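PDB 7OEC: DNA polymerase II large subunit from Pyrococcus horikoshii, which belongs to an archaeal DNA polymerase with exonuclease activity and carries an intein, the segment seen here, that probably splices itself out. Local coordinates for residues A[40-45]-A[69-74]; A[50-55]-A[63-68]; A[79-84]-A[139-144]; A[100-105]-A[116-121]. The protein carries 2 engineered substitutions. One frame throughout, in Å; residues are numbered along the deposited sequence. Where two conformers were deposited one is given.

How the contacts relate
The four contacts come from one intein splicing domain, a mainly beta structure. Contacts 1 and 2 share strand 61-74, which pairs with strands 40-43 and 50-56; their centres lie about 17 Å apart in one large antiparallel sheet, and contact 2 falls within the chain span bounded by contact 1. Contacts 3 and 4 follow along the chain, with centres about 19 Å apart. Contact 3 lies in a four-stranded sheet, which contact 4 reaches through strand 119-123, while strand 97-102 comes from a separate hairpin; contact 4 lies in sequence between the halves of contact 3. Contacts 1 and 4 sit on opposite sides of the chain's centre, so the four pairings are spread over the domain.

Contact 1: residues A[40-45]-A[69-74]; sequences VYVRKK and EVIKAP. With PEG (di(hydroxyethyl)ether), chain E; SO4 (sulfate ion), chain B.
Val40 and Val42 fit their branched side chains around Ile71 on the other strand. The CG2 methyl of Ile71 comes up to Val40 CB at 4.1 Å, while its CG1 lies beside Val42 CG2, the two side chains pointing the same way. Val40 turns its CG1 beyond Ile71 to Ala73, whose small CB meets it at 3.8 Å. Beta-branched residues suit extended strands. On the side that carries Arg43 and Val70, Val70 CG1 lies anti to the carbonyl carbon (chi1 -65°), which leaves CG2 between backbone N and carbonyl carbon, 3.7 Å from Arg43 CB. The guanidinium runs on past this bump: NE forms a salt bridge with Glu34, and NH2 reaches O1 of a sulfate, probably from the crystallisation liquor, at 2.8 Å. At the solvent-facing end Lys44 and Glu69 lie side by side, in a long salt bridge of 3.9 Å from NZ to OE1. A di(hydroxyethyl)ether molecule, probably of the same origin as the sulfate, bends round Val42, with its C3 3.6 Å from Val42 CB. Four backbone hydrogen bonds join the antiparallel strands, Tyr41 with Lys72 and Arg43 with Val70 forming the hydrogen-bonded pairs. Strand 35-37 flanks strand 40-43, strand 147-153 flanks strand 61-74, and helix 24-29 packs Leu27 and Tyr28 against Val70, with Tyr28 also touching Tyr41 and Lys72.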
# COMPACT_ATOMS: atom_id res chain seq x y z
N VAL A 40 -11.26 4.30 -15.73
CA VAL A 40 -11.09 3.67 -14.43
C VAL A 40 -12.43 3.60 -13.72
O VAL A 40 -13.34 4.40 -13.94
CB VAL A 40 -10.07 4.37 -13.53
CG1 VAL A 40 -8.71 4.49 -14.21
CG2 VAL A 40 -10.57 5.67 -13.16
N TYR A 41 -12.52 2.63 -12.82
CA TYR A 41 -13.70 2.43 -12.00
C TYR A 41 -13.43 2.96 -10.61
O TYR A 41 -12.44 2.59 -9.98
CB TYR A 41 -14.03 0.95 -11.88
CG TYR A 41 -14.41 0.28 -13.18
CD1 TYR A 41 -15.73 0.29 -13.60
CD2 TYR A 41 -13.46 -0.33 -13.99
CE1 TYR A 41 -16.10 -0.30 -14.80
CE2 TYR A 41 -13.82 -0.92 -15.19
CZ TYR A 41 -15.16 -0.92 -15.58
OH TYR A 41 -15.53 -1.52 -16.79
N VAL A 42 -14.32 3.81 -10.14
CA VAL A 42 -14.18 4.44 -8.84
C VAL A 42 -15.41 4.13 -8.01
O VAL A 42 -16.54 4.31 -8.48
CB VAL A 42 -14.00 5.96 -9.00
CG1 VAL A 42 -13.91 6.60 -7.64
CG2 VAL A 42 -12.78 6.23 -9.80
N ARG A 43 -15.17 3.73 -6.76
CA ARG A 43 -16.22 3.55 -5.77
C ARG A 43 -15.93 4.42 -4.55
O ARG A 43 -14.79 4.49 -4.09
CB ARG A 43 -16.33 2.06 -5.38
CG ARG A 43 -16.75 1.18 -6.49
CD ARG A 43 -16.86 -0.27 -6.05
NE ARG A 43 -17.36 -1.15 -7.09
CZ ARG A 43 -17.75 -2.39 -6.87
NH1 ARG A 43 -17.70 -2.88 -5.65
NH2 ARG A 43 -18.17 -3.14 -7.88
N LYS A 44 -16.96 5.11 -4.03
CA LYS A 44 -16.79 6.01 -2.88
C LYS A 44 -17.66 5.71 -1.65
O LYS A 44 -17.36 6.23 -0.57
CB LYS A 44 -17.03 7.49 -3.26
CG LYS A 44 -16.09 7.95 -4.31
CD LYS A 44 -16.28 9.40 -4.63
CE LYS A 44 -15.38 9.73 -5.78
NZ LYS A 44 -15.49 11.14 -6.23
N LYS A 45 -18.73 4.92 -1.78
CA LYS A 45 -19.70 4.79 -0.70
C LYS A 45 -19.46 3.48 0.04
O LYS A 45 -19.63 2.41 -0.55
CB LYS A 45 -21.10 4.82 -1.26
CG LYS A 45 -21.54 6.24 -1.67
CD LYS A 45 -23.02 6.26 -2.05
CE LYS A 45 -23.49 7.66 -2.49
NZ LYS A 45 -24.96 7.78 -2.84
N GLU A 69 -11.86 7.05 -1.57
CA GLU A 69 -12.34 6.27 -2.71
C GLU A 69 -11.42 5.07 -2.90
O GLU A 69 -10.30 5.05 -2.41
CB GLU A 69 -12.40 7.10 -3.99
CG GLU A 69 -11.08 7.56 -4.45
CD GLU A 69 -11.19 8.56 -5.62
OE1 GLU A 69 -11.95 9.54 -5.53
OE2 GLU A 69 -10.52 8.36 -6.63
N VAL A 70 -11.95 4.06 -3.58
CA VAL A 70 -11.17 2.91 -4.02
C VAL A 70 -11.32 2.84 -5.54
O VAL A 70 -12.37 3.15 -6.10
CB VAL A 70 -11.70 1.65 -3.31
CG1 VAL A 70 -11.47 1.73 -1.84
CG2 VAL A 70 -13.21 1.47 -3.54
N ILE A 71 -10.27 2.41 -6.21
CA ILE A 71 -10.16 2.52 -7.66
C ILE A 71 -9.71 1.19 -8.23
O ILE A 71 -8.81 0.55 -7.68
CB ILE A 71 -9.18 3.65 -8.06
CG1 ILE A 71 -9.62 4.96 -7.43
CG2 ILE A 71 -9.04 3.69 -9.63
CD1 ILE A 71 -8.58 6.03 -7.48
N LYS A 72 -10.31 0.80 -9.34
CA LYS A 72 -9.92 -0.37 -10.10
C LYS A 72 -9.63 0.11 -11.52
O LYS A 72 -10.46 0.79 -12.13
CB LYS A 72 -11.05 -1.38 -10.09
CG LYS A 72 -10.81 -2.63 -10.95
CD LYS A 72 -12.01 -3.54 -10.86
CE LYS A 72 -12.07 -4.60 -11.91
NZ LYS A 72 -13.31 -5.43 -11.77
N ALA A 73 -8.44 -0.18 -12.01
CA ALA A 73 -7.99 0.31 -13.30
C ALA A 73 -7.39 -0.82 -14.12
O ALA A 73 -6.85 -1.78 -13.57
CB ALA A 73 -6.90 1.35 -13.10
N PRO A 74 -7.47 -0.72 -15.45
CA PRO A 74 -6.83 -1.75 -16.27
C PRO A 74 -5.34 -1.75 -16.04
O PRO A 74 -4.71 -0.70 -15.88
CB PRO A 74 -7.18 -1.33 -17.70
CG PRO A 74 -7.60 0.02 -17.61
CD PRO A 74 -8.14 0.28 -16.29
C1 PEG E . -13.59 10.90 -8.96
O1 PEG E . -12.25 10.55 -8.69
C2 PEG E . -14.42 9.76 -9.57
O2 PEG E . -15.79 9.78 -9.19
C3 PEG E . -16.45 8.53 -9.23
C4 PEG E . -17.40 8.35 -8.03
O4 PEG E . -17.58 6.98 -7.73
S SO4 B . -19.35 -6.56 -6.37
O1 SO4 B . -19.31 -5.69 -7.54
O2 SO4 B . -19.13 -5.81 -5.12
O3 SO4 B . -18.28 -7.55 -6.50
O4 SO4 B . -20.68 -7.16 -6.30

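Contact 2: residues A[50-55]-A[63-68]; sequences IKVYSF and VLTDIE
Val52 and Ile67 meet at the apolar centre, Val52 CB lying 3.7 Å from Ile67 CG1. Ile67 CD1 reaches on to Ile50 CG1 at 3.9 Å, the two isoleucines crossing obliquely, and Leu27 of helix 24-29 and Phe31 cover both. Val52 also sets CG1 beside Thr65 CG2, 3.5 Å away; this threonine turns its methyl to the valine and its OG1 to Lys154 O, which suits a residue that must serve an apolar neighbour and a polar one. On the other side of the sheet Leu64 lays CD2 over the centre of the Tyr53 ring, 3.3 Å above the plane, in a CH-pi contact. Leu64 CG, anti to the carbonyl carbon (chi1 -75°), starts the side chain alongside the tyrosine. An alanine in place of Tyr53 would probably leave Leu64 CD2 without its aromatic surface and open a gap beside it. These residues belong to the beta hairpin of strands 50-56 and 61-74, in the splicing domain of the intein. Backbone bonds tie Val52 to Thr65 and Ser54 to Val63 as hydrogen-bonded pairs, with Tyr53 and Leu64 the non-hydrogen-bonded pair between them. In the conformer described, OG of the buried Ser54 bonds to Thr158 O. Farther out, where Ile50 and Ile67 are too far apart to bond directly, a water accepts from Ile67 N and donates to Ile50 O at 2.7 Å. At the polar edge Lys51 bends at its last torsion to bring NZ to the syn side of Asp66 OD1, a 3.0 Å salt bridge.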
# COMPACT_ATOMS: atom_id res chain seq x y z
N ILE A 50 -15.56 1.83 7.95
CA ILE A 50 -14.19 1.40 7.65
C ILE A 50 -13.27 2.61 7.72
O ILE A 50 -13.65 3.73 7.34
CB ILE A 50 -14.10 0.64 6.30
CG1 ILE A 50 -12.67 0.06 6.12
CG2 ILE A 50 -14.60 1.52 5.09
CD1 ILE A 50 -12.53 -0.96 5.07
N LYS A 51 -12.09 2.38 8.29
CA LYS A 51 -11.00 3.33 8.26
C LYS A 51 -9.74 2.58 7.87
O LYS A 51 -9.65 1.36 8.00
CB LYS A 51 -10.85 4.01 9.63
CG LYS A 51 -11.96 5.00 9.98
CD LYS A 51 -11.70 5.54 11.34
CE LYS A 51 -12.83 6.40 11.84
NZ LYS A 51 -13.38 7.29 10.77
N VAL A 52 -8.77 3.29 7.33
CA VAL A 52 -7.51 2.69 6.94
C VAL A 52 -6.44 3.10 7.93
O VAL A 52 -6.45 4.23 8.44
CB VAL A 52 -7.17 3.05 5.48
CG1 VAL A 52 -6.88 4.53 5.28
CG2 VAL A 52 -5.99 2.23 5.02
N TYR A 53 -5.55 2.18 8.27
CA TYR A 53 -4.41 2.56 9.08
C TYR A 53 -3.31 3.18 8.22
O TYR A 53 -2.92 2.67 7.17
CB TYR A 53 -3.86 1.34 9.79
CG TYR A 53 -4.67 0.87 10.99
CD1 TYR A 53 -4.38 1.33 12.25
CD2 TYR A 53 -5.65 -0.08 10.86
CE1 TYR A 53 -5.05 0.89 13.33
CE2 TYR A 53 -6.35 -0.54 11.95
CZ TYR A 53 -6.04 -0.05 13.19
OH TYR A 53 -6.67 -0.45 14.34
N SER A 54 -2.82 4.30 8.67
CA SER A 54 -1.79 5.03 7.97
C SER A 54 -0.63 5.26 8.92
O SER A 54 -0.72 5.03 10.12
CB SER A 54 -2.27 6.41 7.45
OG SER A 54 -3.27 6.28 6.47
N PHE A 55 0.46 5.73 8.37
CA PHE A 55 1.61 6.11 9.16
C PHE A 55 1.81 7.61 8.95
O PHE A 55 1.88 8.08 7.81
CB PHE A 55 2.86 5.33 8.73
CG PHE A 55 3.96 5.39 9.73
CD1 PHE A 55 5.04 6.26 9.58
CD2 PHE A 55 3.89 4.62 10.89
CE1 PHE A 55 6.03 6.30 10.54
CE2 PHE A 55 4.88 4.68 11.85
CZ PHE A 55 5.95 5.50 11.67
N VAL A 63 -1.83 5.96 12.64
CA VAL A 63 -3.04 6.75 12.83
C VAL A 63 -4.10 6.09 11.98
O VAL A 63 -3.79 5.35 11.06
CB VAL A 63 -2.81 8.19 12.35
CG1 VAL A 63 -4.07 9.08 12.54
CG2 VAL A 63 -1.67 8.81 13.12
N LEU A 64 -5.35 6.33 12.31
CA LEU A 64 -6.46 5.91 11.47
C LEU A 64 -6.96 7.09 10.63
O LEU A 64 -6.95 8.24 11.08
CB LEU A 64 -7.59 5.39 12.36
CG LEU A 64 -7.39 4.01 12.97
CD1 LEU A 64 -8.47 3.76 13.94
CD2 LEU A 64 -7.44 2.95 11.88
N THR A 65 -7.41 6.81 9.41
CA THR A 65 -7.93 7.87 8.55
C THR A 65 -9.03 7.32 7.65
O THR A 65 -9.16 6.12 7.43
CB THR A 65 -6.80 8.55 7.76
OG1 THR A 65 -7.30 9.77 7.21
CG2 THR A 65 -6.30 7.69 6.67
N ASP A 66 -9.79 8.23 7.06
CA ASP A 66 -10.88 7.84 6.18
C ASP A 66 -10.37 7.43 4.80
O ASP A 66 -9.34 7.88 4.33
CB ASP A 66 -11.85 9.01 6.04
CG ASP A 66 -12.73 9.18 7.28
OD1 ASP A 66 -13.01 8.14 7.95
OD2 ASP A 66 -13.16 10.31 7.58
N ILE A 67 -11.10 6.53 4.18
CA ILE A 67 -10.87 6.14 2.80
C ILE A 67 -11.83 6.97 1.94
O ILE A 67 -13.05 6.87 2.08
CB ILE A 67 -11.13 4.64 2.61
CG1 ILE A 67 -10.20 3.78 3.48
CG2 ILE A 67 -10.99 4.33 1.13
CD1 ILE A 67 -10.68 2.39 3.68
N GLU A 68 -11.28 7.82 1.07
CA GLU A 68 -12.09 8.70 0.23
C GLU A 68 -12.65 7.96 -0.98
O GLU A 68 -13.79 8.21 -1.38
CB GLU A 68 -11.24 9.90 -0.20
CG GLU A 68 -12.00 11.03 -0.81
CD GLU A 68 -11.36 12.37 -0.51
OE1 GLU A 68 -10.26 12.35 0.10
OE2 GLU A 68 -11.97 13.42 -0.86
O HOH W 1 -13.46 5.74 5.58

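Contact 3: residues A[79-84]-A[139-144]; sequences LIRFEL and EFIEPP
An antiparallel pairing of Leu79 to Arg81 with Glu139 to Ile141 joins strands 79-84 and 130-141 in the four-stranded sheet of the intein splicing domain, which is expected to have the Hint fold. Leu79 with Ile141 and Arg81 with Glu139 are hydrogen-bonded pairs, and the bond from Arg81 N to Glu139 O is 2.8 Å. Between them Ile80 and Phe140 form the non-hydrogen-bonded pair. In one of its two modelled conformers the phenylalanine lies alongside the isoleucine, with CE2 3.7 Å from Ile80 CG1. Ile80 is buried and branched, as suits a core strand; Phe140 lies at the surface, where its ring lies beside the isoleucine. On the face with Leu79 and Arg81, Ile141 CD1 touches Arg81 CB at 3.5 Å, so the apolar stem of the arginine packs while its charged end goes on to Glu83 and Glu91. Leu79 CD1 meets Pro144 CD at 3.8 Å, crossing it at about a right angle where the chain leaves the strand. Arg81 NH1 pairs with Glu91 of strand 89-93, whereas NE donates to Glu83 OE2 at 3.3 Å, meeting that oxygen on its anti side.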
# COMPACT_ATOMS: atom_id res chain seq x y z
N LEU A 79 4.85 -4.76 -13.03
CA LEU A 79 4.97 -4.52 -11.62
C LEU A 79 6.42 -4.72 -11.22
O LEU A 79 7.21 -5.34 -11.94
CB LEU A 79 4.10 -5.50 -10.86
CG LEU A 79 2.60 -5.53 -11.14
CD1 LEU A 79 1.96 -6.73 -10.39
CD2 LEU A 79 1.95 -4.30 -10.72
N ILE A 80 6.74 -4.19 -10.06
CA ILE A 80 8.00 -4.46 -9.38
C ILE A 80 7.67 -5.16 -8.07
O ILE A 80 6.79 -4.72 -7.32
CB ILE A 80 8.79 -3.16 -9.17
CG1 ILE A 80 9.10 -2.53 -10.54
CG2 ILE A 80 10.08 -3.43 -8.41
CD1 ILE A 80 9.83 -1.27 -10.41
N ARG A 81 8.38 -6.24 -7.80
CA ARG A 81 8.26 -6.97 -6.55
C ARG A 81 9.52 -6.76 -5.73
O ARG A 81 10.64 -6.94 -6.22
CB ARG A 81 8.06 -8.46 -6.83
CG ARG A 81 7.93 -9.32 -5.57
CD ARG A 81 7.76 -10.75 -6.00
NE ARG A 81 7.89 -11.68 -4.90
CZ ARG A 81 6.93 -11.97 -4.04
NH1 ARG A 81 5.72 -11.39 -4.14
NH2 ARG A 81 7.19 -12.90 -3.11
N PHE A 82 9.32 -6.38 -4.49
CA PHE A 82 10.38 -6.21 -3.51
C PHE A 82 10.30 -7.35 -2.52
O PHE A 82 9.26 -7.57 -1.89
CB PHE A 82 10.16 -4.90 -2.78
CG PHE A 82 10.16 -3.72 -3.69
CD1 PHE A 82 11.36 -3.23 -4.18
CD2 PHE A 82 8.98 -3.15 -4.09
CE1 PHE A 82 11.39 -2.20 -5.05
CE2 PHE A 82 8.98 -2.04 -4.93
CZ PHE A 82 10.19 -1.56 -5.42
N GLU A 83 11.40 -8.07 -2.38
CA GLU A 83 11.55 -9.12 -1.39
C GLU A 83 12.45 -8.55 -0.33
O GLU A 83 13.55 -8.08 -0.64
CB GLU A 83 12.18 -10.37 -2.01
CG GLU A 83 11.29 -10.80 -3.20
CD GLU A 83 11.77 -12.02 -3.94
OE1 GLU A 83 12.85 -12.54 -3.55
OE2 GLU A 83 11.06 -12.47 -4.89
N LEU A 84 12.00 -8.67 0.91
CA LEU A 84 12.65 -8.06 2.04
C LEU A 84 13.36 -9.08 2.93
O LEU A 84 13.03 -10.28 2.97
CB LEU A 84 11.60 -7.31 2.86
CG LEU A 84 10.71 -6.35 2.03
CD1 LEU A 84 9.80 -5.53 2.93
CD2 LEU A 84 11.54 -5.40 1.20
N GLU A 139 12.44 -7.67 -8.39
CA GLU A 139 12.06 -8.35 -9.61
C GLU A 139 11.09 -7.53 -10.43
O GLU A 139 10.17 -6.93 -9.88
CB GLU A 139 11.29 -9.65 -9.33
CG GLU A 139 12.02 -10.64 -8.45
CD GLU A 139 11.35 -11.96 -8.44
OE1 GLU A 139 10.13 -12.02 -8.29
OE2 GLU A 139 12.07 -12.95 -8.60
N PHE A 140 11.23 -7.56 -11.73
CA PHE A 140 10.26 -6.97 -12.63
C PHE A 140 9.32 -8.08 -13.06
O PHE A 140 9.78 -9.18 -13.41
CB PHE A 140 10.92 -6.40 -13.88
CG PHE A 140 11.43 -5.02 -13.72
CD1 PHE A 140 12.78 -4.79 -13.52
CD2 PHE A 140 10.58 -3.94 -13.80
CE1 PHE A 140 13.27 -3.50 -13.37
CE2 PHE A 140 11.07 -2.66 -13.66
CZ PHE A 140 12.42 -2.45 -13.45
N ILE A 141 8.01 -7.82 -12.99
CA ILE A 141 7.00 -8.85 -13.20
C ILE A 141 6.06 -8.40 -14.30
O ILE A 141 5.58 -7.26 -14.27
CB ILE A 141 6.27 -9.15 -11.88
CG1 ILE A 141 7.32 -9.75 -10.93
CG2 ILE A 141 5.03 -10.03 -12.12
CD1 ILE A 141 6.75 -10.03 -9.66
N GLU A 142 5.81 -9.26 -15.28
CA GLU A 142 4.88 -8.92 -16.35
C GLU A 142 3.50 -8.81 -15.72
O GLU A 142 3.21 -9.58 -14.79
CB GLU A 142 4.88 -10.04 -17.39
CG GLU A 142 6.09 -10.03 -18.33
CD GLU A 142 5.92 -9.09 -19.50
OE1 GLU A 142 4.86 -8.43 -19.61
OE2 GLU A 142 6.85 -9.00 -20.32
N PRO A 143 2.65 -7.87 -16.14
CA PRO A 143 1.37 -7.73 -15.46
C PRO A 143 0.62 -9.04 -15.52
O PRO A 143 0.43 -9.60 -16.60
CB PRO A 143 0.65 -6.62 -16.25
CG PRO A 143 1.38 -6.61 -17.63
CD PRO A 143 2.80 -6.90 -17.24
N PRO A 144 0.19 -9.57 -14.37
CA PRO A 144 -0.41 -10.92 -14.32
C PRO A 144 -1.93 -11.03 -14.20
O PRO A 144 -2.47 -12.16 -14.13
CB PRO A 144 0.22 -11.44 -13.03
CG PRO A 144 0.27 -10.22 -12.17
CD PRO A 144 0.67 -9.12 -13.06

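Contact 4: residues A[100-105]-A[116-121]; sequences VYENGK and EGNIII
Tyr101 lays its CB and ring carbon CG against the tip of Ile121, whose CD1 lies 3.8 Å from each. Strand 97-102, which carries the tyrosine, is half of a beta hairpin that turns back through the type I' beta turn from Glu102 to Lys105; here its side meets strand 119-123 of the neighbouring sheet. The strands are steeply inclined, at 114°, and a single backbone hydrogen bond crosses between the two segments, from Tyr101 N to Ile119 O at 2.7 Å. The same oxygen is approached by Val100 CA. Tyr101 CG is anti to the backbone N (chi1 -162°), next to Ile121. The tyrosine ring also meets Phe106 edge-to-face. An alanine here would keep CB on Ile121 but lose the ring carbons that touch it, and would probably leave Phe106 without its aromatic partner. Val100 CG1 lies 4.0 Å from Ile120 CD1 and 3.9 Å from Asn118 CB, a branched residue suited to a buried strand position. Asn118 fixes its end elsewhere: OD1 accepts from Arg115 N and from Lys109 NZ, while its amide plane stands nearly perpendicular to the carboxylate of Glu102. In the turn, Asn103 and Gly104 both take positive phi, a conformation these two residue types tolerate well. Lys105 closes the turn with its backbone N and folds its side chain back, so that NZ, 2.9 Å from Glu102 O, approaches that oxygen from the face of the carbonyl plane opposite to Lys105 N.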
# COMPACT_ATOMS: atom_id res chain seq x y z
N VAL A 100 11.23 4.61 1.55
CA VAL A 100 12.41 3.96 2.09
C VAL A 100 12.95 4.84 3.20
O VAL A 100 12.76 6.05 3.20
CB VAL A 100 13.48 3.67 1.02
CG1 VAL A 100 12.97 2.71 -0.03
CG2 VAL A 100 13.90 4.89 0.35
N TYR A 101 13.62 4.24 4.16
CA TYR A 101 14.02 4.99 5.34
C TYR A 101 15.52 5.22 5.31
O TYR A 101 16.30 4.28 5.28
CB TYR A 101 13.67 4.23 6.59
CG TYR A 101 13.65 5.09 7.82
CD1 TYR A 101 14.67 5.01 8.75
CD2 TYR A 101 12.60 5.99 8.06
CE1 TYR A 101 14.66 5.79 9.92
CE2 TYR A 101 12.59 6.79 9.20
CZ TYR A 101 13.61 6.67 10.13
OH TYR A 101 13.56 7.46 11.26
N GLU A 102 15.91 6.48 5.26
CA GLU A 102 17.31 6.81 5.03
C GLU A 102 17.66 7.96 5.96
O GLU A 102 16.97 8.99 5.95
CB GLU A 102 17.56 7.21 3.56
CG GLU A 102 17.28 6.07 2.59
CD GLU A 102 17.74 6.30 1.15
OE1 GLU A 102 18.02 5.26 0.46
OE2 GLU A 102 17.82 7.50 0.71
N ASN A 103 18.69 7.76 6.76
CA ASN A 103 19.26 8.84 7.56
C ASN A 103 18.16 9.55 8.37
O ASN A 103 18.09 10.79 8.45
CB ASN A 103 20.07 9.82 6.70
CG ASN A 103 21.50 9.28 6.30
OD1 ASN A 103 21.64 8.48 5.36
ND2 ASN A 103 22.54 9.72 7.03
N GLY A 104 17.27 8.74 8.93
CA GLY A 104 16.28 9.27 9.84
C GLY A 104 15.06 9.91 9.21
O GLY A 104 14.36 10.65 9.90
N LYS A 105 14.76 9.65 7.94
CA LYS A 105 13.57 10.21 7.30
C LYS A 105 13.04 9.22 6.26
O LYS A 105 13.77 8.33 5.82
CB LYS A 105 13.91 11.55 6.65
CG LYS A 105 15.06 11.51 5.70
CD LYS A 105 15.87 12.87 5.77
CE LYS A 105 17.13 12.86 4.85
NZ LYS A 105 17.61 11.44 4.49
N GLU A 116 18.38 -2.57 -4.02
CA GLU A 116 18.72 -3.54 -3.00
C GLU A 116 19.54 -2.85 -1.91
O GLU A 116 20.44 -2.05 -2.19
CB GLU A 116 19.52 -4.70 -3.59
CG GLU A 116 18.70 -5.66 -4.35
CD GLU A 116 19.58 -6.78 -4.94
OE1 GLU A 116 20.78 -6.90 -4.57
OE2 GLU A 116 19.08 -7.52 -5.80
N GLY A 117 19.21 -3.18 -0.66
CA GLY A 117 19.84 -2.60 0.49
C GLY A 117 19.14 -1.40 1.04
O GLY A 117 19.48 -0.96 2.15
N ASN A 118 18.20 -0.81 0.29
CA ASN A 118 17.39 0.26 0.86
C ASN A 118 16.57 -0.32 2.01
O ASN A 118 16.22 -1.51 2.02
CB ASN A 118 16.42 0.87 -0.17
CG ASN A 118 17.09 1.73 -1.23
OD1 ASN A 118 16.41 2.17 -2.16
ND2 ASN A 118 18.40 1.97 -1.13
N ILE A 119 16.23 0.53 2.98
CA ILE A 119 15.49 0.10 4.17
C ILE A 119 14.00 0.40 4.02
O ILE A 119 13.61 1.53 3.73
CB ILE A 119 16.04 0.78 5.44
CG1 ILE A 119 17.51 0.41 5.62
CG2 ILE A 119 15.19 0.46 6.68
CD1 ILE A 119 17.79 -1.05 5.89
N ILE A 120 13.17 -0.60 4.34
CA ILE A 120 11.72 -0.49 4.45
C ILE A 120 11.34 -0.61 5.92
O ILE A 120 12.00 -1.34 6.67
CB ILE A 120 11.06 -1.63 3.63
CG1 ILE A 120 11.44 -1.57 2.17
CG2 ILE A 120 9.57 -1.67 3.83
CD1 ILE A 120 10.87 -0.41 1.44
N ILE A 121 10.31 0.12 6.34
CA ILE A 121 9.84 0.08 7.72
C ILE A 121 8.65 -0.87 7.79
O ILE A 121 7.70 -0.75 7.00
CB ILE A 121 9.47 1.49 8.22
CG1 ILE A 121 10.70 2.41 8.17
CG2 ILE A 121 8.80 1.46 9.58
CD1 ILE A 121 11.87 1.90 8.95